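PDB 3TP4: computational Design of Enzyme from Synthetic construct, which is a computationally designed enzyme, apparently meant to carry an activated serine in a catalytic triad on a glycosyl hydrolase-like TIM-barrel scaffold. Local coordinates for residues V27-G38 with S314-N324; V289-F300 with G328-L339. All blocks are in the same frame, centred on the assembly; numbering follows the deposited sequence.

Contact 1 (V27-G38 with S314-N324); sequences VRGEGILFGHHG and SRNAYMETGEN
Strands 32-37 and 318-321 run parallel, their axes 4.3 Å apart at closest, and five main-chain hydrogen bonds join them in alternation, from Leu33 N to Ala317 O (3.0 Å) through to His37 N to Thr321 O. Before the strands, the guanidinium of Arg28 grips Arg315 O side-on, NE at 2.9 Å and NH2 at 3.1 Å, both from the same face of the carbonyl. Arg315 NH2 lies over one face of the Arg28 guanidinium, offset toward the rim, with the planes 52° apart, and Asp272 forms salt bridges with both arginines. Replacing Arg28 by a leucine would probably leave Arg315 O without both donors and the Asp272 carboxylate with one positive partner fewer. The pairing belongs to the parallel sheet of the TIM barrel, where the first strand meets the last of the cycle and closes the ring. Ile32 CD1 packs on the selenium of Met319 at 3.8 Å, the two side chains crossing at about a right angle. Toward the C-terminal ends, His37 ND1 donates to Glu320 OE2 (2.8 Å), with ring and carboxylate only 8° from coplanar. Glu320 reaches there with CG anti to its backbone N (chi1 -177°) and an extended chain. Because His37 NE2 bonds Ser70 OG, the series Ser70, His37, Glu320 has charge-relay geometry, consistent with the triad the design aimed for.

Contact 2 (V289-F300 with G328-L339); sequences VGTNGSSPAQWF and GQHFVPVPGDAL
Val289 N donates to His330 O at 2.8 Å, nearly straight (164° at the hydrogen), and Asn292 N reaches Gly328 O in the carbonyl plane, on a lone pair. Water 7 bridges beside these bonds, accepting from Gly290 N (2.8 Å) and His330 N and lying within bonding distance of Gly328 O. Val289 O, which no backbone donor of the opposite segment meets, takes protons from waters 5 and 6; water 5 also accepts from Leu339 N at 3.0 Å. Inside 328-339, Asp337 OD2 serves two donors: His330 NE2 at 2.5 Å on the syn side, and Val334 N at 2.9 Å from above the carboxylate plane. His330 ND1 is bonded to Asp326 O, which leaves both ring nitrogens engaged and the imidazole fixed in rotation. The apolar part centres on Leu339, whose CD1 meets Val289 CG1 at 3.7 Å, while Pro333 CG lies 3.7 Å from Phe300 CE2. Phe300 turns this way with CG anti to its carbonyl carbon (chi1 -66°), and Phe343 meets its ring edge-to-face. The direct bonds, waters and packing of Leu339 and Phe300 thereby join neighbouring beta-alpha loops, after strands 282-285 and 318-321, at the C-terminal end of a TIM barrel's strands.

Overall arrangement
Contact 1 is core and contact 2 more peripheral: their centres lie about 14 and 27 Å from the chain centre, and 18 of the 22 touching residues in contact 1 are buried against 7 of 19 in contact 2. Their chemistry differs accordingly, with regular strand-to-strand bonding in the first and turns, bridging waters and a small apolar cluster in the second. The segments alternate along the chain, so helix 299-308, which starts in contact 2, leads to strand 318-321 of contact 1. They also touch: Asn324 OD1 probably accepts from Phe331 N and Val332 N, both at 2.9 Å, folding the later part of the loop back on its start just past strand 318-321, while Val332 packs on His36.

Contact 1 (V27-G38 with S314-N324)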
loop_
_atom_site.group_PDB
_atom_site.type_symbol
_atom_site.label_atom_id
_atom_site.label_comp_id
_atom_site.label_asym_id
_atom_site.label_seq_id
_atom_site.Cartn_x
_atom_site.Cartn_y
_atom_site.Cartn_z
ATOM N N VAL A 27 2.151 -9.360 16.348
ATOM C CA VAL A 27 3.462 -9.946 16.107
ATOM C C VAL A 27 4.597 -8.932 16.287
ATOM O O VAL A 27 5.744 -9.308 16.515
ATOM C CB VAL A 27 3.534 -10.614 14.704
ATOM C CG1 VAL A 27 3.855 -9.578 13.633
ATOM C CG2 VAL A 27 4.556 -11.725 14.697
ATOM N N ARG A 28 4.277 -7.644 16.197
ATOM C CA ARG A 28 5.309 -6.612 16.241
ATOM C C ARG A 28 6.186 -6.715 17.486
ATOM O O ARG A 28 5.689 -6.664 18.608
ATOM C CB ARG A 28 4.672 -5.223 16.106
ATOM C CG ARG A 28 3.925 -5.070 14.770
ATOM C CD ARG A 28 3.121 -3.789 14.699
ATOM N NE ARG A 28 3.982 -2.632 14.907
ATOM C CZ ARG A 28 3.641 -1.555 15.613
ATOM N NH1 ARG A 28 2.442 -1.472 16.185
ATOM N NH2 ARG A 28 4.514 -0.562 15.752
ATOM N N GLY A 29 7.490 -6.884 17.276
ATOM C CA GLY A 29 8.430 -7.047 18.371
ATOM C C GLY A 29 8.665 -8.491 18.787
ATOM O O GLY A 29 9.626 -8.781 19.485
ATOM N N GLU A 30 7.786 -9.399 18.365
ATOM C CA GLU A 30 7.918 -10.816 18.713
ATOM C C GLU A 30 8.639 -11.580 17.603
ATOM O O GLU A 30 9.471 -12.431 17.861
ATOM C CB GLU A 30 6.544 -11.442 18.970
ATOM C CG GLU A 30 5.799 -10.821 20.146
ATOM C CD GLU A 30 6.586 -10.910 21.441
ATOM O OE1 GLU A 30 7.003 -12.031 21.807
ATOM O OE2 GLU A 30 6.799 -9.859 22.090
ATOM N N GLY A 31 8.298 -11.264 16.364
ATOM C CA GLY A 31 8.959 -11.831 15.207
ATOM C C GLY A 31 8.554 -11.031 13.989
ATOM O O GLY A 31 7.527 -10.351 13.999
ATOM N N ILE A 32 9.359 -11.091 12.938
ATOM C CA ILE A 32 9.055 -10.316 11.747
ATOM C C ILE A 32 8.883 -11.272 10.559
ATOM O O ILE A 32 9.771 -12.079 10.262
ATOM C CB ILE A 32 10.126 -9.231 11.501
ATOM C CG1 ILE A 32 9.696 -8.281 10.370
ATOM C CG2 ILE A 32 11.485 -9.874 11.226
ATOM C CD1 ILE A 32 10.485 -6.965 10.342
ATOM N N LEU A 33 7.719 -11.220 9.919
ATOM C CA LEU A 33 7.447 -12.130 8.814
ATOM C C LEU A 33 8.325 -11.777 7.615
ATOM O O LEU A 33 8.344 -10.630 7.154
ATOM C CB LEU A 33 5.978 -12.077 8.362
ATOM C CG LEU A 33 4.715 -12.091 9.241
ATOM C CD1 LEU A 33 3.641 -12.991 8.642
ATOM C CD2 LEU A 33 4.930 -12.408 10.694
ATOM N N PHE A 34 9.039 -12.766 7.096
ATOM C CA PHE A 34 9.793 -12.562 5.868
ATOM C C PHE A 34 8.882 -12.705 4.650
ATOM O O PHE A 34 8.143 -13.681 4.527
ATOM C CB PHE A 34 10.952 -13.559 5.735
ATOM C CG PHE A 34 11.604 -13.513 4.385
ATOM C CD1 PHE A 34 12.394 -12.426 4.029
ATOM C CD2 PHE A 34 11.383 -14.526 3.452
ATOM C CE1 PHE A 34 12.990 -12.370 2.777
ATOM C CE2 PHE A 34 11.973 -14.483 2.195
ATOM C CZ PHE A 34 12.779 -13.417 1.856
ATOM N N GLY A 35 8.945 -11.730 3.755
ATOM C CA GLY A 35 8.151 -11.759 2.535
ATOM C C GLY A 35 9.004 -11.760 1.280
ATOM O O GLY A 35 10.146 -11.285 1.281
ATOM N N HIS A 36 8.450 -12.308 0.202
ATOM C CA HIS A 36 9.154 -12.366 -1.068
ATOM C C HIS A 36 8.164 -12.135 -2.201
ATOM O O HIS A 36 7.067 -12.702 -2.204
ATOM C CB HIS A 36 9.849 -13.722 -1.233
ATOM C CG HIS A 36 10.728 -13.815 -2.445
ATOM N ND1 HIS A 36 10.818 -14.959 -3.208
ATOM C CD2 HIS A 36 11.568 -12.916 -3.011
ATOM C CE1 HIS A 36 11.665 -14.759 -4.202
ATOM N NE2 HIS A 36 12.136 -13.529 -4.106
ATOM N N HIS A 37 8.562 -11.292 -3.145
ATOM C CA HIS A 37 7.704 -10.886 -4.262
ATOM C C HIS A 37 7.691 -11.939 -5.369
ATOM O O HIS A 37 8.752 -12.411 -5.804
ATOM C CB HIS A 37 8.181 -9.544 -4.816
ATOM C CG HIS A 37 7.108 -8.761 -5.508
ATOM N ND1 HIS A 37 6.155 -8.037 -4.824
ATOM C CD2 HIS A 37 6.835 -8.593 -6.824
ATOM C CE1 HIS A 37 5.341 -7.457 -5.688
ATOM N NE2 HIS A 37 5.732 -7.776 -6.909
ATOM N N GLY A 38 6.491 -12.311 -5.806
ATOM C CA GLY A 38 6.309 -13.298 -6.857
ATOM C C GLY A 38 7.019 -14.591 -6.513
ATOM O O GLY A 38 7.716 -15.179 -7.345
ATOM N N SER A 314 12.367 -2.916 16.199
ATOM C CA SER A 314 11.924 -4.306 16.012
ATOM C C SER A 314 10.391 -4.424 15.997
ATOM O O SER A 314 9.851 -5.473 15.637
ATOM C CB SER A 314 12.522 -5.203 17.103
ATOM O OG SER A 314 12.005 -4.829 18.363
ATOM N N ARG A 315 9.695 -3.349 16.378
ATOM C CA ARG A 315 8.218 -3.346 16.356
ATOM C C ARG A 315 7.644 -3.157 14.945
ATOM O O ARG A 315 6.847 -2.252 14.672
ATOM C CB ARG A 315 7.632 -2.359 17.373
ATOM C CG ARG A 315 7.866 -2.818 18.828
ATOM C CD ARG A 315 7.286 -1.831 19.866
ATOM N NE ARG A 315 5.877 -1.582 19.600
ATOM C CZ ARG A 315 4.918 -2.498 19.703
ATOM N NH1 ARG A 315 5.207 -3.737 20.095
ATOM N NH2 ARG A 315 3.667 -2.171 19.417
ATOM N N ASN A 316 8.046 -4.060 14.062
ATOM C CA ASN A 316 7.618 -4.042 12.673
ATOM C C ASN A 316 7.217 -5.434 12.180
ATOM O O ASN A 316 7.924 -6.409 12.403
ATOM C CB ASN A 316 8.703 -3.401 11.812
ATOM C CG ASN A 316 8.651 -1.890 11.892
ATOM O OD1 ASN A 316 7.684 -1.289 11.436
ATOM N ND2 ASN A 316 9.654 -1.275 12.513
ATOM N N ALA A 317 6.064 -5.506 11.528
ATOM C CA ALA A 317 5.354 -6.772 11.336
ATOM C C ALA A 317 5.923 -7.694 10.265
ATOM O O ALA A 317 5.877 -8.912 10.414
ATOM C CB ALA A 317 3.889 -6.500 11.060
ATOM N N TYR A 318 6.420 -7.118 9.176
ATOM C CA TYR A 318 7.000 -7.914 8.096
ATOM C C TYR A 318 8.036 -7.135 7.301
ATOM O O TYR A 318 8.172 -5.913 7.454
ATOM C CB TYR A 318 5.908 -8.496 7.173
ATOM C CG TYR A 318 5.011 -7.485 6.460
ATOM C CD1 TYR A 318 3.797 -7.086 7.022
ATOM C CD2 TYR A 318 5.353 -6.968 5.208
ATOM C CE1 TYR A 318 2.962 -6.182 6.378
ATOM C CE2 TYR A 318 4.510 -6.051 4.538
ATOM C CZ TYR A 318 3.317 -5.672 5.132
ATOM O OH TYR A 318 2.480 -4.762 4.507
HETATM N N MSE A 319 8.781 -7.851 6.469
HETATM C CA MSE A 319 9.767 -7.236 5.590
HETATM C C MSE A 319 9.866 -8.076 4.318
HETATM O O MSE A 319 10.212 -9.256 4.366
HETATM C CB MSE A 319 11.127 -7.166 6.285
HETATM C CG MSE A 319 11.654 -8.521 6.704
HETATM SE SE MSE A 319 13.139 -8.322 7.963
HETATM C CE MSE A 319 14.429 -7.392 6.818
ATOM N N GLU A 320 9.548 -7.461 3.184
ATOM C CA GLU A 320 9.450 -8.173 1.918
ATOM C C GLU A 320 10.591 -7.761 0.991
ATOM O O GLU A 320 10.887 -6.569 0.852
ATOM C CB GLU A 320 8.098 -7.867 1.243
ATOM C CG GLU A 320 7.898 -8.655 -0.055
ATOM C CD GLU A 320 6.756 -8.102 -0.913
ATOM O OE1 GLU A 320 5.806 -7.502 -0.359
ATOM O OE2 GLU A 320 6.805 -8.291 -2.145
ATOM N N THR A 321 11.245 -8.736 0.367
ATOM C CA THR A 321 12.300 -8.427 -0.597
ATOM C C THR A 321 11.858 -8.793 -2.019
ATOM O O THR A 321 10.802 -9.398 -2.214
ATOM C CB THR A 321 13.653 -9.095 -0.241
ATOM O OG1 THR A 321 14.733 -8.366 -0.850
ATOM C CG2 THR A 321 13.687 -10.542 -0.725
ATOM N N GLY A 322 12.674 -8.430 -3.002
ATOM C CA GLY A 322 12.222 -8.387 -4.382
ATOM C C GLY A 322 12.132 -9.699 -5.149
ATOM O O GLY A 322 12.545 -10.764 -4.679
ATOM N N GLU A 323 11.610 -9.603 -6.367
ATOM C CA GLU A 323 11.350 -10.775 -7.197
ATOM C C GLU A 323 12.631 -11.444 -7.718
ATOM O O GLU A 323 13.600 -10.776 -8.071
ATOM C CB GLU A 323 10.448 -10.369 -8.376
ATOM C CG GLU A 323 9.870 -11.542 -9.165
ATOM C CD GLU A 323 8.732 -11.109 -10.087
ATOM O OE1 GLU A 323 8.707 -9.922 -10.473
ATOM O OE2 GLU A 323 7.859 -11.946 -10.410
ATOM N N ASN A 324 12.626 -12.770 -7.774
ATOM C CA ASN A 324 13.748 -13.504 -8.350
ATOM C C ASN A 324 13.551 -13.740 -9.862
ATOM O O ASN A 324 13.144 -14.816 -10.276
ATOM C CB ASN A 324 13.942 -14.832 -7.621
ATOM C CG ASN A 324 14.813 -14.695 -6.380
ATOM O OD1 ASN A 324 14.924 -13.618 -5.805
ATOM N ND2 ASN A 324 15.458 -15.783 -5.986
HETATM O O HOH W 1 8.220 -7.866 14.839
HETATM O O HOH W 2 11.515 -6.825 20.377
HETATM O O HOH W 3 10.497 -14.329 -6.937
HETATM O O HOH W 4 4.362 -6.587 -2.678
#

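Contact 2 (V289-F300 with G328-L339)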
loop_
_atom_site.group_PDB
_atom_site.type_symbol
_atom_site.label_atom_id
_atom_site.label_comp_id
_atom_site.label_asym_id
_atom_site.label_seq_id
_atom_site.Cartn_x
_atom_site.Cartn_y
_atom_site.Cartn_z
ATOM N N VAL A 289 21.153 -9.575 -5.560
ATOM C CA VAL A 289 22.325 -10.315 -5.121
ATOM C C VAL A 289 22.871 -11.193 -6.242
ATOM O O VAL A 289 23.720 -12.051 -6.010
ATOM C CB VAL A 289 21.998 -11.205 -3.905
ATOM C CG1 VAL A 289 21.494 -10.344 -2.748
ATOM C CG2 VAL A 289 20.964 -12.254 -4.283
ATOM N N GLY A 290 22.369 -10.981 -7.453
ATOM C CA GLY A 290 22.823 -11.744 -8.601
ATOM C C GLY A 290 23.900 -11.023 -9.391
ATOM O O GLY A 290 24.603 -10.165 -8.862
ATOM N N THR A 291 24.007 -11.376 -10.670
ATOM C CA THR A 291 25.059 -10.897 -11.568
ATOM C C THR A 291 25.212 -9.384 -11.601
ATOM O O THR A 291 26.315 -8.856 -11.479
ATOM C CB THR A 291 24.779 -11.366 -13.004
ATOM O OG1 THR A 291 24.727 -12.798 -13.034
ATOM C CG2 THR A 291 25.859 -10.871 -13.949
ATOM N N ASN A 292 24.097 -8.687 -11.779
ATOM C CA ASN A 292 24.122 -7.238 -11.884
ATOM C C ASN A 292 24.020 -6.576 -10.517
ATOM O O ASN A 292 23.873 -5.358 -10.413
ATOM C CB ASN A 292 22.993 -6.761 -12.797
ATOM C CG ASN A 292 23.031 -7.430 -14.158
ATOM O OD1 ASN A 292 24.106 -7.679 -14.709
ATOM N ND2 ASN A 292 21.856 -7.741 -14.702
ATOM N N GLY A 293 24.105 -7.386 -9.465
ATOM C CA GLY A 293 23.947 -6.873 -8.120
ATOM C C GLY A 293 25.240 -6.829 -7.335
ATOM O O GLY A 293 26.328 -6.700 -7.900
ATOM N N SER A 294 25.111 -6.940 -6.018
ATOM C CA SER A 294 26.255 -6.908 -5.122
ATOM C C SER A 294 26.134 -8.024 -4.092
ATOM O O SER A 294 25.060 -8.615 -3.922
ATOM C CB SER A 294 26.323 -5.561 -4.399
ATOM O OG SER A 294 26.360 -4.491 -5.323
ATOM N N SER A 295 27.232 -8.298 -3.397
ATOM C CA SER A 295 27.220 -9.273 -2.316
ATOM C C SER A 295 27.840 -8.672 -1.062
ATOM O O SER A 295 28.823 -9.187 -0.535
ATOM C CB SER A 295 27.953 -10.556 -2.724
ATOM O OG SER A 295 27.348 -11.150 -3.861
ATOM N N PRO A 296 27.262 -7.569 -0.570
ATOM C CA PRO A 296 27.807 -7.013 0.669
ATOM C C PRO A 296 27.840 -8.105 1.751
ATOM O O PRO A 296 26.831 -8.788 1.967
ATOM C CB PRO A 296 26.813 -5.900 1.017
ATOM C CG PRO A 296 25.573 -6.208 0.201
ATOM C CD PRO A 296 26.055 -6.863 -1.028
ATOM N N ALA A 297 28.988 -8.277 2.405
ATOM C CA ALA A 297 29.193 -9.393 3.331
ATOM C C ALA A 297 28.209 -9.411 4.500
ATOM O O ALA A 297 28.021 -8.399 5.178
ATOM C CB ALA A 297 30.647 -9.419 3.850
ATOM N N GLN A 298 27.596 -10.573 4.717
ATOM C CA GLN A 298 26.658 -10.796 5.819
ATOM C C GLN A 298 25.568 -9.732 5.905
ATOM O O GLN A 298 25.153 -9.345 6.997
ATOM C CB GLN A 298 27.420 -10.885 7.143
ATOM C CG GLN A 298 28.470 -11.991 7.146
ATOM C CD GLN A 298 29.061 -12.222 8.516
ATOM O OE1 GLN A 298 29.777 -11.373 9.052
ATOM N NE2 GLN A 298 28.749 -13.373 9.104
ATOM N N TRP A 299 25.101 -9.273 4.751
ATOM C CA TRP A 299 24.170 -8.154 4.704
ATOM C C TRP A 299 22.849 -8.497 5.403
ATOM O O TRP A 299 22.356 -7.721 6.206
ATOM C CB TRP A 299 23.923 -7.741 3.258
ATOM C CG TRP A 299 23.107 -6.495 3.138
ATOM C CD1 TRP A 299 23.573 -5.207 3.093
ATOM C CD2 TRP A 299 21.684 -6.413 3.060
ATOM N NE1 TRP A 299 22.518 -4.328 2.983
ATOM C CE2 TRP A 299 21.348 -5.045 2.953
ATOM C CE3 TRP A 299 20.656 -7.366 3.051
ATOM C CZ2 TRP A 299 20.030 -4.603 2.855
ATOM C CZ3 TRP A 299 19.333 -6.920 2.954
ATOM C CH2 TRP A 299 19.040 -5.553 2.855
ATOM N N PHE A 300 22.295 -9.678 5.121
ATOM C CA PHE A 300 21.021 -10.066 5.729
ATOM C C PHE A 300 21.082 -10.169 7.256
ATOM O O PHE A 300 20.253 -9.596 7.957
ATOM C CB PHE A 300 20.489 -11.364 5.122
ATOM C CG PHE A 300 20.111 -11.245 3.667
ATOM C CD1 PHE A 300 18.922 -10.617 3.292
ATOM C CD2 PHE A 300 20.934 -11.762 2.681
ATOM C CE1 PHE A 300 18.561 -10.510 1.956
ATOM C CE2 PHE A 300 20.582 -11.669 1.337
ATOM C CZ PHE A 300 19.400 -11.032 0.968
ATOM N N GLY A 328 20.787 -12.454 -13.450
ATOM C CA GLY A 328 21.264 -11.086 -13.354
ATOM C C GLY A 328 20.542 -10.299 -12.276
ATOM O O GLY A 328 21.157 -9.524 -11.545
ATOM N N GLN A 329 19.229 -10.491 -12.181
ATOM C CA GLN A 329 18.428 -9.727 -11.223
ATOM C C GLN A 329 17.565 -10.624 -10.342
ATOM O O GLN A 329 16.520 -11.126 -10.763
ATOM C CB GLN A 329 17.540 -8.714 -11.945
ATOM C CG GLN A 329 16.870 -7.736 -11.005
ATOM C CD GLN A 329 16.012 -6.734 -11.734
ATOM O OE1 GLN A 329 15.590 -6.966 -12.866
ATOM N NE2 GLN A 329 15.753 -5.601 -11.090
ATOM N N HIS A 330 18.009 -10.820 -9.109
ATOM C CA HIS A 330 17.216 -11.560 -8.142
ATOM C C HIS A 330 17.614 -11.132 -6.735
ATOM O O HIS A 330 18.717 -10.626 -6.521
ATOM C CB HIS A 330 17.341 -13.078 -8.357
ATOM C CG HIS A 330 18.722 -13.623 -8.148
ATOM N ND1 HIS A 330 19.707 -13.553 -9.113
ATOM C CD2 HIS A 330 19.267 -14.292 -7.101
ATOM C CE1 HIS A 330 20.804 -14.139 -8.662
ATOM N NE2 HIS A 330 20.565 -14.596 -7.445
ATOM N N PHE A 331 16.709 -11.301 -5.779
ATOM C CA PHE A 331 16.916 -10.692 -4.468
ATOM C C PHE A 331 17.061 -11.694 -3.332
ATOM O O PHE A 331 17.634 -11.372 -2.293
ATOM C CB PHE A 331 15.821 -9.661 -4.188
ATOM C CG PHE A 331 15.900 -8.472 -5.095
ATOM C CD1 PHE A 331 15.353 -8.522 -6.370
ATOM C CD2 PHE A 331 16.569 -7.324 -4.698
ATOM C CE1 PHE A 331 15.441 -7.426 -7.221
ATOM C CE2 PHE A 331 16.663 -6.224 -5.549
ATOM C CZ PHE A 331 16.098 -6.275 -6.805
ATOM N N VAL A 332 16.545 -12.901 -3.540
ATOM C CA VAL A 332 16.828 -14.021 -2.637
ATOM C C VAL A 332 17.965 -14.858 -3.226
ATOM O O VAL A 332 17.839 -15.374 -4.330
ATOM C CB VAL A 332 15.582 -14.905 -2.420
ATOM C CG1 VAL A 332 15.959 -16.224 -1.722
ATOM C CG2 VAL A 332 14.491 -14.136 -1.623
ATOM N N PRO A 333 19.082 -14.993 -2.492
ATOM C CA PRO A 333 20.223 -15.779 -2.985
ATOM C C PRO A 333 19.840 -17.218 -3.310
ATOM O O PRO A 333 18.965 -17.788 -2.661
ATOM C CB PRO A 333 21.206 -15.766 -1.806
ATOM C CG PRO A 333 20.820 -14.594 -0.984
ATOM C CD PRO A 333 19.331 -14.421 -1.156
ATOM N N VAL A 334 20.501 -17.793 -4.310
ATOM C CA VAL A 334 20.283 -19.177 -4.702
ATOM C C VAL A 334 21.656 -19.838 -4.775
ATOM O O VAL A 334 22.671 -19.152 -4.630
ATOM C CB VAL A 334 19.515 -19.276 -6.045
ATOM C CG1 VAL A 334 18.156 -18.613 -5.911
ATOM C CG2 VAL A 334 20.304 -18.630 -7.174
ATOM N N PRO A 335 21.700 -21.170 -4.933
ATOM C CA PRO A 335 23.023 -21.801 -4.917
ATOM C C PRO A 335 23.918 -21.137 -5.956
ATOM O O PRO A 335 23.470 -20.843 -7.063
ATOM C CB PRO A 335 22.718 -23.250 -5.290
ATOM C CG PRO A 335 21.328 -23.464 -4.791
ATOM C CD PRO A 335 20.619 -22.161 -5.066
ATOM N N GLY A 336 25.161 -20.869 -5.593
ATOM C CA GLY A 336 26.054 -20.165 -6.486
ATOM C C GLY A 336 26.272 -18.727 -6.073
ATOM O O GLY A 336 27.293 -18.143 -6.423
ATOM N N ASP A 337 25.316 -18.151 -5.338
ATOM C CA ASP A 337 25.438 -16.773 -4.878
ATOM C C ASP A 337 26.254 -16.701 -3.611
ATOM O O ASP A 337 26.113 -17.546 -2.725
ATOM C CB ASP A 337 24.063 -16.151 -4.607
ATOM C CG ASP A 337 23.237 -15.991 -5.863
ATOM O OD1 ASP A 337 23.815 -16.033 -6.970
ATOM O OD2 ASP A 337 22.008 -15.813 -5.735
ATOM N N ALA A 338 27.088 -15.674 -3.508
ATOM C CA ALA A 338 27.942 -15.524 -2.341
ATOM C C ALA A 338 27.131 -15.313 -1.050
ATOM O O ALA A 338 27.568 -15.708 0.040
ATOM C CB ALA A 338 28.929 -14.381 -2.552
ATOM N N LEU A 339 25.959 -14.690 -1.167
ATOM C CA LEU A 339 25.163 -14.365 0.020
ATOM C C LEU A 339 24.210 -15.493 0.447
ATOM O O LEU A 339 23.414 -15.324 1.385
ATOM C CB LEU A 339 24.381 -13.051 -0.179
ATOM C CG LEU A 339 25.094 -11.726 0.124
ATOM C CD1 LEU A 339 24.250 -10.533 -0.351
ATOM C CD2 LEU A 339 25.421 -11.598 1.608
HETATM O O HOH W 5 25.124 -13.050 -3.583
HETATM O O HOH W 6 26.023 -13.342 -7.296
HETATM O O HOH W 7 20.666 -9.246 -8.895
#